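UBP3-associated protein BRE5 (Saccharomyces cerevisiae, PDB 2QIY) partners the ubiquitin protease UBP3 in de-ubiquitination and binds mRNA, this chain being its NTF2-like domain, which pairs with a second copy of itself. Local coordinates at residues E42-T46 against D142-F146. Numbering follows the deposited sequence.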
loop_
_atom_site.group_PDB
_atom_site.type_symbol
_atom_site.label_atom_id
_atom_site.label_comp_id
_atom_site.label_asym_id
_atom_site.label_seq_id
_atom_site.Cartn_x
_atom_site.Cartn_y
_atom_site.Cartn_z
ATOM N N GLU A 42 7.808 10.344 9.392
ATOM C CA GLU A 42 6.876 10.939 8.425
ATOM C C GLU A 42 5.538 10.227 8.469
ATOM O O GLU A 42 5.481 8.992 8.452
ATOM C CB GLU A 42 7.453 10.857 7.007
ATOM C CG GLU A 42 8.825 11.521 6.983
ATOM C CD GLU A 42 9.353 11.889 5.617
ATOM O OE1 GLU A 42 8.653 11.747 4.587
ATOM O OE2 GLU A 42 10.509 12.364 5.595
ATOM N N LEU A 43 4.469 11.024 8.575
ATOM C CA LEU A 43 3.098 10.520 8.607
ATOM C C LEU A 43 2.291 11.117 7.473
ATOM O O LEU A 43 2.329 12.341 7.238
ATOM C CB LEU A 43 2.463 10.982 9.927
ATOM C CG LEU A 43 0.981 10.661 10.113
ATOM C CD1 LEU A 43 0.704 9.144 10.203
ATOM C CD2 LEU A 43 0.482 11.364 11.382
ATOM N N THR A 44 1.527 10.273 6.790
ATOM C CA THR A 44 0.543 10.797 5.816
ATOM C C THR A 44 -0.747 10.156 6.252
ATOM O O THR A 44 -0.914 8.938 6.138
ATOM C CB THR A 44 0.947 10.385 4.388
ATOM O OG1 THR A 44 2.159 11.051 4.062
ATOM C CG2 THR A 44 -0.131 10.797 3.370
ATOM N N HIS A 45 -1.665 10.959 6.798
ATOM C CA HIS A 45 -2.824 10.399 7.499
ATOM C C HIS A 45 -4.144 11.032 7.054
ATOM O O HIS A 45 -4.172 12.124 6.522
ATOM C CB HIS A 45 -2.642 10.559 9.022
ATOM C CG HIS A 45 -3.418 9.571 9.840
ATOM N ND1 HIS A 45 -3.035 8.251 9.959
ATOM C CD2 HIS A 45 -4.532 9.711 10.595
ATOM C CE1 HIS A 45 -3.895 7.612 10.738
ATOM N NE2 HIS A 45 -4.802 8.478 11.158
ATOM N N THR A 46 -5.231 10.329 7.321
ATOM C CA THR A 46 -6.593 10.836 7.133
ATOM C C THR A 46 -6.725 12.301 7.565
ATOM O O THR A 46 -6.435 12.617 8.718
ATOM C CB THR A 46 -7.512 10.003 7.978
ATOM O OG1 THR A 46 -7.236 8.614 7.675
ATOM C CG2 THR A 46 -9.002 10.351 7.668
ATOM N N ASP A 142 4.622 6.143 7.890
ATOM C CA ASP A 142 3.243 5.700 8.050
ATOM C C ASP A 142 2.422 6.440 7.007
ATOM O O ASP A 142 2.261 7.649 7.119
ATOM C CB ASP A 142 2.797 6.080 9.463
ATOM C CG ASP A 142 1.360 5.698 9.762
ATOM O OD1 ASP A 142 0.623 5.289 8.844
ATOM O OD2 ASP A 142 0.984 5.810 10.958
ATOM N N ILE A 143 1.947 5.717 5.982
ATOM C CA ILE A 143 1.167 6.333 4.884
ATOM C C ILE A 143 -0.133 5.572 4.724
ATOM O O ILE A 143 -0.122 4.336 4.594
ATOM C CB ILE A 143 1.860 6.234 3.500
ATOM C CG1 ILE A 143 3.264 6.866 3.504
ATOM C CG2 ILE A 143 0.906 6.826 2.384
ATOM C CD1 ILE A 143 4.030 6.580 2.186
ATOM N N ILE A 144 -1.271 6.277 4.762
ATOM C CA ILE A 144 -2.538 5.653 4.374
ATOM C C ILE A 144 -3.047 6.244 3.048
ATOM O O ILE A 144 -2.893 7.440 2.780
ATOM C CB ILE A 144 -3.603 5.774 5.500
ATOM C CG1 ILE A 144 -4.824 4.878 5.218
ATOM C CG2 ILE A 144 -4.003 7.259 5.753
ATOM C CD1 ILE A 144 -5.717 4.688 6.480
ATOM N N ARG A 145 -3.643 5.380 2.229
ATOM C CA ARG A 145 -4.257 5.820 0.991
ATOM C C ARG A 145 -5.639 5.163 0.919
ATOM O O ARG A 145 -5.762 3.933 1.035
ATOM C CB ARG A 145 -3.394 5.422 -0.229
ATOM C CG ARG A 145 -4.164 5.437 -1.575
ATOM C CD ARG A 145 -4.692 6.809 -1.993
ATOM N NE ARG A 145 -3.627 7.819 -2.136
ATOM C CZ ARG A 145 -3.820 9.049 -2.631
ATOM N NH1 ARG A 145 -5.034 9.430 -3.072
ATOM N NH2 ARG A 145 -2.796 9.896 -2.745
ATOM N N PHE A 146 -6.677 5.973 0.749
ATOM C CA PHE A 146 -8.018 5.436 0.523
ATOM C C PHE A 146 -8.244 5.136 -0.947
ATOM O O PHE A 146 -7.803 5.875 -1.826
ATOM C CB PHE A 146 -9.079 6.383 1.119
ATOM C CG PHE A 146 -8.943 6.506 2.591
ATOM C CD1 PHE A 146 -9.490 5.524 3.435
ATOM C CD2 PHE A 146 -8.220 7.552 3.161
ATOM C CE1 PHE A 146 -9.320 5.618 4.816
ATOM C CE2 PHE A 146 -8.039 7.655 4.546
ATOM C CZ PHE A 146 -8.600 6.679 5.389
HETATM O O HOH W 1 -1.281 7.073 8.132
#
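Leu43 and Thr44 pair in parallel register with Asp142 and Ile143, the strand segments running at 26° to each other. Asp142 is gripped through both backbone polar atoms: its N gives a weak hydrogen bond to Glu42 O, while its O accepts a nearly straight one from Thr44 N at 2.7 Å. Thr44 O then takes Ile144 N at 3.0 Å, and beyond this the strands splay.

On one face of the sheet, Leu43 and Asp142 project together as neighbours. Matching first torsions, with CG anti to the backbone N in each (chi1 175° and 179°), send both CG atoms the same way, and the leucine CD1 branch then comes alongside the carboxylate, 3.4 Å from Asp142 OD2. That oxygen is satisfied elsewhere, by the hydroxyls of Tyr22 and Tyr37. Asp142 OD1 is hydrogen-bonded instead to a water at 2.7 Å, which also bonds Thr44 O and His45 ND1, knitting carboxylate, backbone and imidazole together.

Where the strands part, the Ile144 methyl CG2 fills in, 3.5 Å from Thr44 O and 3.7 Å from Thr46 N. Farther on, Thr46 OG1 meets the Phe146 ring in plane at its edge, 3.3 Å from CZ, the threonine side chain standing roughly perpendicular to that of the phenylalanine. On the other face, Thr44 CB packs against Ile143 CG2. Gln95 of the second subunit clamps this side, hydrogen-bonding both Thr44 OG1 and Asp142 O, and Asp93 of that subunit forms a salt bridge with Arg145.

This is the one parallel pairing in the curved mixed sheet of the NTF2 fold: strand 41-46 lies between strands 62-66 and 137-147, strand 120-130 continues the sheet beyond 137-147, and Phe75 of helix 68-77 meets the His45 ring edge-to-face.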